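Local coordinates for protein CRISPR-associated endoribonuclease Cas6 1 (Methanocaldococcus jannaschii DSM 2661, PDB 5YI6) that probably cleaves CRISPR transcripts as an RNA-binding endoribonuclease of the Cas6 family, yielding the CRISPR RNAs of antiviral defence, at residues S4-L9 against Y82-N87; K44-Y49 against E92-G97. All blocks are in the same frame, centred on the assembly; numbering follows the deposited sequence.

Contact 1. Residues S4-L9 against Y82-N87; sequences SMRIEL and YISSPN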
ATOM      1  N   SER A   4      -9.692 -12.773  -0.422  1.00 29.18           N
ATOM      2  CA  SER A   4      -9.116 -11.433  -0.452  1.00 29.05           C
ATOM      3  C   SER A   4      -9.983 -10.470  -1.271  1.00 28.13           C
ATOM      4  O   SER A   4     -10.922 -10.863  -1.976  1.00 27.04           O
ATOM      5  CB  SER A   4      -7.683 -11.478  -1.002  1.00 34.25           C
ATOM      6  OG  SER A   4      -7.645 -11.844  -2.373  1.00 38.87           O
ATOM      7  N   MET A   5      -9.632  -9.178  -1.206  1.00 19.72           N
ATOM      8  CA  MET A   5     -10.362  -8.225  -2.020  1.00 18.38           C
ATOM      9  C   MET A   5      -9.476  -7.013  -2.265  1.00 21.44           C
ATOM     10  O   MET A   5      -8.757  -6.563  -1.357  1.00 15.84           O
ATOM     11  CB  MET A   5     -11.674  -7.789  -1.362  1.00 19.55           C
ATOM     12  CG  MET A   5     -12.536  -6.920  -2.268  1.00 25.65           C
ATOM     13  SD  MET A   5     -14.118  -6.681  -1.442  1.00 27.21           S
ATOM     14  CE  MET A   5     -15.007  -5.842  -2.771  1.00 23.59           C
ATOM     15  N   ARG A   6      -9.516  -6.530  -3.506  1.00 19.96           N
ATOM     16  CA  ARG A   6      -8.871  -5.286  -3.910  1.00 15.14           C
ATOM     17  C   ARG A   6      -9.922  -4.363  -4.517  1.00 11.97           C
ATOM     18  O   ARG A   6     -10.750  -4.805  -5.324  1.00 15.28           O
ATOM     19  CB  ARG A   6      -7.750  -5.533  -4.932  1.00 14.31           C
ATOM     20  CG  ARG A   6      -7.155  -4.208  -5.487  1.00 14.58           C
ATOM     21  CD  ARG A   6      -5.971  -4.455  -6.442  1.00 16.83           C
ATOM     22  NE  ARG A   6      -4.860  -5.099  -5.713  1.00 15.82           N
ATOM     23  CZ  ARG A   6      -3.572  -4.887  -5.980  1.00 17.95           C
ATOM     24  NH1 ARG A   6      -3.218  -4.068  -6.974  1.00 15.40           N
ATOM     25  NH2 ARG A   6      -2.622  -5.486  -5.249  1.00 16.30           N
ATOM     26  N   ILE A   7      -9.891  -3.079  -4.138  1.00 15.61           N
ATOM     27  CA  ILE A   7     -10.791  -2.100  -4.729  1.00 15.19           C
ATOM     28  C   ILE A   7      -9.987  -0.898  -5.209  1.00 15.20           C
ATOM     29  O   ILE A   7      -8.897  -0.581  -4.717  1.00 12.88           O
ATOM     30  CB  ILE A   7     -11.931  -1.639  -3.789  1.00 19.46           C
ATOM     31  CG1 ILE A   7     -11.388  -0.978  -2.543  1.00 19.67           C
ATOM     32  CG2 ILE A   7     -12.865  -2.843  -3.367  1.00 16.61           C
ATOM     33  CD1 ILE A   7     -11.291   0.521  -2.604  1.00 24.44           C
ATOM     34  N   GLU A   8     -10.523  -0.276  -6.222  1.00 12.76           N
ATOM     35  CA  GLU A   8     -10.075   1.014  -6.727  1.00 12.71           C
ATOM     36  C   GLU A   8     -11.093   2.076  -6.313  1.00 16.59           C
ATOM     37  O   GLU A   8     -12.215   2.101  -6.832  1.00 18.22           O
ATOM     38  CB  GLU A   8      -9.956   0.915  -8.242  1.00 13.14           C
ATOM     39  CG  GLU A   8      -9.671   2.297  -8.896  1.00 20.12           C
ATOM     40  CD  GLU A   8      -9.840   2.228 -10.391  1.00 26.74           C
ATOM     41  OE1 GLU A   8     -10.920   2.608 -10.904  1.00 23.46           O
ATOM     42  OE2 GLU A   8      -8.887   1.781 -11.047  1.00 23.71           O
ATOM     43  N   LEU A   9     -10.707   2.979  -5.417  1.00 14.35           N
ATOM     44  CA  LEU A   9     -11.571   4.085  -5.051  1.00 14.99           C
ATOM     45  C   LEU A   9     -11.398   5.168  -6.087  1.00 18.03           C
ATOM     46  O   LEU A   9     -10.276   5.657  -6.280  1.00 19.76           O
ATOM     47  CB  LEU A   9     -11.250   4.711  -3.700  1.00 22.04           C
ATOM     48  CG  LEU A   9     -11.691   4.227  -2.358  1.00 37.16           C
ATOM     49  CD1 LEU A   9     -11.324   5.355  -1.350  1.00 27.90           C
ATOM     50  CD2 LEU A   9     -13.196   3.973  -2.439  1.00 29.37           C
ATOM     51  N   TYR A  82      -5.908   2.674  -4.668  1.00 12.45           N
ATOM     52  CA  TYR A  82      -6.112   1.223  -4.605  1.00 13.37           C
ATOM     53  C   TYR A  82      -5.920   0.785  -3.160  1.00 14.57           C
ATOM     54  O   TYR A  82      -4.976   1.233  -2.507  1.00 13.52           O
ATOM     55  CB  TYR A  82      -5.110   0.478  -5.499  1.00 11.19           C
ATOM     56  CG  TYR A  82      -5.310   0.901  -6.924  1.00 15.95           C
ATOM     57  CD1 TYR A  82      -6.174   0.200  -7.746  1.00 21.23           C
ATOM     58  CD2 TYR A  82      -4.749   2.099  -7.405  1.00 18.88           C
ATOM     59  CE1 TYR A  82      -6.434   0.630  -9.065  1.00 22.82           C
ATOM     60  CE2 TYR A  82      -5.003   2.537  -8.717  1.00 26.26           C
ATOM     61  CZ  TYR A  82      -5.853   1.793  -9.534  1.00 31.76           C
ATOM     62  OH  TYR A  82      -6.128   2.224 -10.830  1.00 30.68           O
ATOM     63  N   ILE A  83      -6.817  -0.097  -2.670  1.00 12.74           N
ATOM     64  CA  ILE A  83      -6.772  -0.589  -1.295  1.00 15.05           C
ATOM     65  C   ILE A  83      -7.051  -2.082  -1.355  1.00 13.89           C
ATOM     66  O   ILE A  83      -7.937  -2.516  -2.097  1.00 12.92           O
ATOM     67  CB  ILE A  83      -7.826   0.071  -0.375  1.00 14.91           C
ATOM     68  CG1 ILE A  83      -7.873   1.599  -0.558  1.00 22.95           C
ATOM     69  CG2 ILE A  83      -7.547  -0.315   1.098  1.00 13.91           C
ATOM     70  CD1 ILE A  83      -8.953   2.354   0.333  1.00 18.83           C
ATOM     71  N   SER A  84      -6.292  -2.870  -0.598  1.00 11.75           N
ATOM     72  CA  SER A  84      -6.500  -4.319  -0.691  1.00 11.72           C
ATOM     73  C   SER A  84      -6.181  -4.988   0.639  1.00 14.36           C
ATOM     74  O   SER A  84      -5.383  -4.488   1.442  1.00 14.23           O
ATOM     75  CB  SER A  84      -5.652  -4.964  -1.790  1.00 15.77           C
ATOM     76  OG  SER A  84      -4.260  -4.810  -1.512  1.00 23.18           O
ATOM     77  N   SER A  85      -6.771  -6.172   0.824  1.00 14.35           N
ATOM     78  CA  SER A  85      -6.486  -6.952   2.024  1.00 13.78           C
ATOM     79  C   SER A  85      -6.772  -8.421   1.734  1.00 17.06           C
ATOM     80  O   SER A  85      -7.699  -8.729   0.967  1.00 16.73           O
ATOM     81  CB  SER A  85      -7.348  -6.477   3.207  1.00 16.68           C
ATOM     82  OG  SER A  85      -7.114  -7.289   4.364  1.00 15.37           O
ATOM     83  N   PRO A  86      -6.045  -9.355   2.370  1.00 15.94           N
ATOM     84  CA  PRO A  86      -6.510 -10.750   2.339  1.00 17.96           C
ATOM     85  C   PRO A  86      -7.798 -10.937   3.134  1.00 21.26           C
ATOM     86  O   PRO A  86      -8.397 -12.010   3.058  1.00 20.57           O
ATOM     87  CB  PRO A  86      -5.325 -11.543   2.938  1.00 14.66           C
ATOM     88  CG  PRO A  86      -4.578 -10.526   3.830  1.00 19.37           C
ATOM     89  CD  PRO A  86      -4.740  -9.203   3.059  1.00 15.38           C
ATOM     90  N   ASN A  87      -8.257  -9.916   3.876  1.00 17.83           N
ATOM     91  CA  ASN A  87      -9.508  -9.970   4.638  1.00 15.27           C
ATOM     92  C   ASN A  87     -10.588  -9.187   3.892  1.00 19.38           C
ATOM     93  O   ASN A  87     -10.615  -7.947   3.931  1.00 16.68           O
ATOM     94  CB  ASN A  87      -9.308  -9.398   6.044  1.00 15.14           C
ATOM     95  CG  ASN A  87     -10.543  -9.587   6.916  1.00 22.60           C
ATOM     96  OD1 ASN A  87     -11.672  -9.426   6.451  1.00 21.52           O
ATOM     97  ND2 ASN A  87     -10.333  -9.952   8.167  1.00 20.37           N
TER

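Contact 2. Residues K44-Y49 against E92-G97; sequences KRLHNY and ENFVAG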
ATOM      1  N   LYS A  44     -19.226   1.576  13.776  1.00 26.49           N
ATOM      2  CA  LYS A  44     -19.804   0.241  13.916  1.00 40.25           C
ATOM      3  C   LYS A  44     -19.105  -0.755  12.995  1.00 38.91           C
ATOM      4  O   LYS A  44     -18.732  -1.866  13.418  1.00 34.53           O
ATOM      5  CB  LYS A  44     -21.302   0.297  13.644  1.00 47.15           C
ATOM      6  CG  LYS A  44     -21.872   1.728  13.519  1.00 58.37           C
ATOM      7  CD  LYS A  44     -23.359   1.684  13.143  1.00 66.37           C
ATOM      8  CE  LYS A  44     -23.969   3.058  12.908  1.00 68.53           C
ATOM      9  NZ  LYS A  44     -24.119   3.348  11.439  1.00 71.21           N
ATOM     10  N   ARG A  45     -18.856  -0.338  11.751  1.00 24.16           N
ATOM     11  CA  ARG A  45     -18.309  -1.228  10.727  1.00 23.24           C
ATOM     12  C   ARG A  45     -16.899  -1.685  11.045  1.00 23.21           C
ATOM     13  O   ARG A  45     -16.529  -2.812  10.692  1.00 21.19           O
ATOM     14  CB  ARG A  45     -18.327  -0.527   9.358  1.00 23.77           C
ATOM     15  CG  ARG A  45     -19.740  -0.293   8.815  1.00 25.41           C
ATOM     16  CD  ARG A  45     -19.700   0.424   7.483  1.00 21.93           C
ATOM     17  NE  ARG A  45     -21.020   0.416   6.825  1.00 21.52           N
ATOM     18  CZ  ARG A  45     -21.687   1.511   6.500  1.00 23.93           C
ATOM     19  NH1 ARG A  45     -21.153   2.703   6.754  1.00 20.69           N
ATOM     20  NH2 ARG A  45     -22.867   1.407   5.886  1.00 22.34           N
ATOM     21  N   LEU A  46     -16.084  -0.830  11.669  1.00 17.19           N
ATOM     22  CA  LEU A  46     -14.669  -1.114  11.839  1.00 17.18           C
ATOM     23  C   LEU A  46     -14.302  -1.349  13.303  1.00 16.57           C
ATOM     24  O   LEU A  46     -13.130  -1.347  13.649  1.00 20.09           O
ATOM     25  CB  LEU A  46     -13.824  -0.002  11.201  1.00 15.55           C
ATOM     26  CG  LEU A  46     -14.039   0.098   9.681  1.00 21.47           C
ATOM     27  CD1 LEU A  46     -13.248   1.279   9.124  1.00 18.27           C
ATOM     28  CD2 LEU A  46     -13.619  -1.198   8.970  1.00 17.31           C
ATOM     29  N   HIS A  47     -15.302  -1.603  14.154  1.00 23.11           N
ATOM     30  CA  HIS A  47     -15.050  -1.811  15.578  1.00 25.87           C
ATOM     31  C   HIS A  47     -14.021  -2.913  15.814  1.00 20.29           C
ATOM     32  O   HIS A  47     -13.170  -2.798  16.695  1.00 22.22           O
ATOM     33  CB  HIS A  47     -16.375  -2.143  16.265  1.00 32.62           C
ATOM     34  CG  HIS A  47     -16.253  -2.363  17.737  1.00 49.37           C
ATOM     35  ND1 HIS A  47     -16.015  -1.336  18.627  1.00 56.88           N
ATOM     36  CD2 HIS A  47     -16.334  -3.494  18.480  1.00 56.75           C
ATOM     37  CE1 HIS A  47     -15.951  -1.824  19.854  1.00 58.82           C
ATOM     38  NE2 HIS A  47     -16.139  -3.131  19.793  1.00 55.86           N
ATOM     39  N   ASN A  48     -14.067  -3.978  15.016  1.00 21.68           N
ATOM     40  CA  ASN A  48     -13.162  -5.117  15.178  1.00 26.77           C
ATOM     41  C   ASN A  48     -11.851  -4.979  14.424  1.00 26.41           C
ATOM     42  O   ASN A  48     -11.054  -5.924  14.428  1.00 26.11           O
ATOM     43  CB  ASN A  48     -13.854  -6.411  14.745  1.00 26.40           C
ATOM     44  CG  ASN A  48     -14.993  -6.781  15.648  1.00 33.58           C
ATOM     45  OD1 ASN A  48     -14.975  -6.469  16.832  1.00 37.86           O
ATOM     46  ND2 ASN A  48     -16.008  -7.423  15.090  1.00 37.39           N
ATOM     47  N   TYR A  49     -11.595  -3.832  13.788  1.00 18.44           N
ATOM     48  CA  TYR A  49     -10.429  -3.672  12.924  1.00 17.10           C
ATOM     49  C   TYR A  49      -9.542  -2.505  13.344  1.00 21.76           C
ATOM     50  O   TYR A  49      -8.745  -2.032  12.538  1.00 19.10           O
ATOM     51  CB  TYR A  49     -10.879  -3.493  11.459  1.00 18.05           C
ATOM     52  CG  TYR A  49     -11.609  -4.693  10.935  1.00 21.51           C
ATOM     53  CD1 TYR A  49     -10.902  -5.832  10.515  1.00 21.38           C
ATOM     54  CD2 TYR A  49     -13.004  -4.724  10.894  1.00 23.88           C
ATOM     55  CE1 TYR A  49     -11.580  -6.947  10.041  1.00 25.03           C
ATOM     56  CE2 TYR A  49     -13.675  -5.832  10.433  1.00 28.94           C
ATOM     57  CZ  TYR A  49     -12.954  -6.939  10.004  1.00 31.97           C
ATOM     58  OH  TYR A  49     -13.630  -8.037   9.542  1.00 34.86           O
ATOM     59  N   GLU A  92     -14.723  -4.642   2.551  1.00 12.74           N
ATOM     60  CA  GLU A  92     -16.137  -4.313   2.305  1.00 13.74           C
ATOM     61  C   GLU A  92     -16.646  -3.297   3.331  1.00 16.77           C
ATOM     62  O   GLU A  92     -17.351  -2.345   2.977  1.00 17.35           O
ATOM     63  CB  GLU A  92     -16.996  -5.577   2.341  1.00 19.27           C
ATOM     64  CG  GLU A  92     -16.708  -6.586   1.217  1.00 20.83           C
ATOM     65  CD  GLU A  92     -17.413  -6.261  -0.089  1.00 26.45           C
ATOM     66  OE1 GLU A  92     -17.905  -5.114  -0.267  1.00 22.64           O
ATOM     67  OE2 GLU A  92     -17.434  -7.160  -0.965  1.00 29.21           O
ATOM     68  N   ASN A  93     -16.329  -3.516   4.623  1.00 17.64           N
ATOM     69  CA  ASN A  93     -16.778  -2.585   5.654  1.00 21.69           C
ATOM     70  C   ASN A  93     -16.176  -1.201   5.468  1.00 19.46           C
ATOM     71  O   ASN A  93     -16.874  -0.185   5.622  1.00 15.87           O
ATOM     72  CB  ASN A  93     -16.407  -3.128   7.036  1.00 16.48           C
ATOM     73  CG  ASN A  93     -17.347  -4.227   7.504  1.00 27.53           C
ATOM     74  OD1 ASN A  93     -18.167  -4.722   6.751  1.00 34.34           O
ATOM     75  ND2 ASN A  93     -17.160  -4.666   8.734  1.00 35.29           N
ATOM     76  N   PHE A  94     -14.867  -1.142   5.182  1.00 15.08           N
ATOM     77  CA  PHE A  94     -14.203   0.149   4.999  1.00 17.93           C
ATOM     78  C   PHE A  94     -14.779   0.880   3.784  1.00 16.19           C
ATOM     79  O   PHE A  94     -15.063   2.085   3.853  1.00 15.22           O
ATOM     80  CB  PHE A  94     -12.683  -0.082   4.882  1.00 13.23           C
ATOM     81  CG  PHE A  94     -11.851   1.169   4.925  1.00 14.81           C
ATOM     82  CD1 PHE A  94     -12.350   2.353   5.475  1.00 15.89           C
ATOM     83  CD2 PHE A  94     -10.535   1.143   4.451  1.00 19.18           C
ATOM     84  CE1 PHE A  94     -11.538   3.496   5.544  1.00 17.81           C
ATOM     85  CE2 PHE A  94      -9.740   2.292   4.485  1.00 15.34           C
ATOM     86  CZ  PHE A  94     -10.257   3.466   5.040  1.00 16.82           C
ATOM     87  N   VAL A  95     -14.986   0.164   2.674  1.00 17.14           N
ATOM     88  CA  VAL A  95     -15.565   0.789   1.483  1.00 15.53           C
ATOM     89  C   VAL A  95     -16.965   1.329   1.783  1.00 17.16           C
ATOM     90  O   VAL A  95     -17.307   2.442   1.380  1.00 15.83           O
ATOM     91  CB  VAL A  95     -15.609  -0.223   0.313  1.00 18.09           C
ATOM     92  CG1 VAL A  95     -16.599   0.216  -0.816  1.00 17.43           C
ATOM     93  CG2 VAL A  95     -14.228  -0.437  -0.282  1.00 18.80           C
ATOM     94  N   ALA A  96     -17.803   0.557   2.486  1.00 16.68           N
ATOM     95  CA  ALA A  96     -19.146   1.065   2.800  1.00 18.30           C
ATOM     96  C   ALA A  96     -19.067   2.359   3.615  1.00 18.76           C
ATOM     97  O   ALA A  96     -19.852   3.302   3.393  1.00 17.32           O
ATOM     98  CB  ALA A  96     -19.945   0.007   3.561  1.00 17.47           C
ATOM     99  N   GLY A  97     -18.126   2.414   4.568  1.00 16.04           N
ATOM    100  CA  GLY A  97     -17.959   3.634   5.348  1.00 15.51           C
ATOM    101  C   GLY A  97     -17.459   4.798   4.502  1.00 17.01           C
ATOM    102  O   GLY A  97     -17.950   5.923   4.624  1.00 17.15           O
TER

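Contact 1. Residues S4-L9 against Y82-N87
With CG of Glu8 anti to the backbone N (chi1 172°) and CG of Tyr82 beside its own N (chi1 -61°), the two side chains lie side by side and point the same way. CB and CG of Glu8 both touch Tyr82 CE1, Glu8 CG standing 3.6 Å from it, and the carboxylate plane is turned 80° from the ring plane. Tyr82 OH comes 2.8 Å from Glu8 OE2, a weak hydrogen bond; the same OE2 also makes a salt bridge to Arg63. On this face Arg6 CB meets Ser84 CB at 3.8 Å, while the Arg6 chain bends at chi3 and its guanidinium is held by Glu223, Tyr222 and Val237.

The two strands are neighbours in the antiparallel sheet of the N-terminal RAMP-type half of Cas6, strand 5-12 lying between 78-85 and 109-118. Met5 and Ser85 form one hydrogen-bonded pair and Ile7 and Ile83 the next, each with two backbone bonds; Ile7 N reaches Ile83 O at 2.9 Å, nearly straight. Between them Arg6 and Ser84 form a non-hydrogen-bonded pair, with Arg6 CA 3.4 Å from Ile83 O in a CA-H...O contact.

The opposite face carries the apolar contacts: Ile7 CD1 packs on Ile83 CG1 at 4.1 Å, Leu9 CD1 touches Ile83 CD1, and helix 88-101 covers this side. Past the last pair Ser4 CB rests 3.6 Å from Pro86 CA. Ser85 OG accepts from Asn87 N in an ST turn and also hydrogen-bonds with Phe54 O, just where Asn87 caps that helix.

Contact 2. Residues K44-Y49 against E92-G97
Arg45 and Asn93 form the centre of this contact, where the loop after helix 40-43 lies against helix 88-101. Asn93 CG is anti to its carbonyl carbon (chi1 -78°), and the amide turns ND2 to Arg45 O at 2.8 Å. The bond is bent, 134° at the hydrogen, with the oxygen tilted out of the amide plane and the donor slightly out of the carbonyl plane. It grips the loop at the second residue of the type I turn Lys44-His47; just beyond it Tyr49 N bonds back to Leu46 O. His47, the proton donor by similarity, closes this turn and makes no contact with 92-97.

The buried side is apolar. Leu46 and Asn93 point in opposite senses past one another, Leu46 CD2 lying 3.9 Å from Asn93 CB, and the other branch, CD1, meets Phe94 CD1 at 3.9 Å. The buried Phe94 ring continues onto Ile31, Lys34 and Ile35 of helix 23-35, so Leu46 joins the loop to a layer shared by two helices. Tyr49 approaches more loosely: its CE2 is 4.0 Å from Asn93 ND2, with ring and amide planes almost perpendicular.

The Arg45 side is more exposed, yet its chain, extended from CG to NE, lies close to the helix. Its CD passes 3.4 Å from Asn93 O, and Ala96 CB lies over one face of the guanidinium, displaced from its centre, 3.5 Å from NE. NH1 comes near Gly97 CA, but its polar partners are Glu100, in a salt bridge, and Ala41 O.

One bent amide bond, both branches of a leucine and an arginine paired with Glu100 probably fix the loop around the proposed proton donor without engaging its side chain.

In the fold
Contact 1 is the more deeply buried, its centre about 10 Å from that of the chain, and knits two strands through regular backbone bonding; contact 2 lies farther out, its centre about 18 Å from that of the chain, and joins a loop to a helix through side chains and a single hydrogen bond. Strand 78-85 and helix 88-101 follow each other, so the two contacts share a piece of the N-terminal half. They also touch: Ile7 CG1 packs on Val95 CG2 at 3.7 Å, and Ile83 reaches Phe94. The helix thus rests one side on contact 1 and offers another to the loop 44-49. Charged groups of contact 1 sit on the sheet face away from this helix, whereas Arg45 in contact 2 is partly exposed.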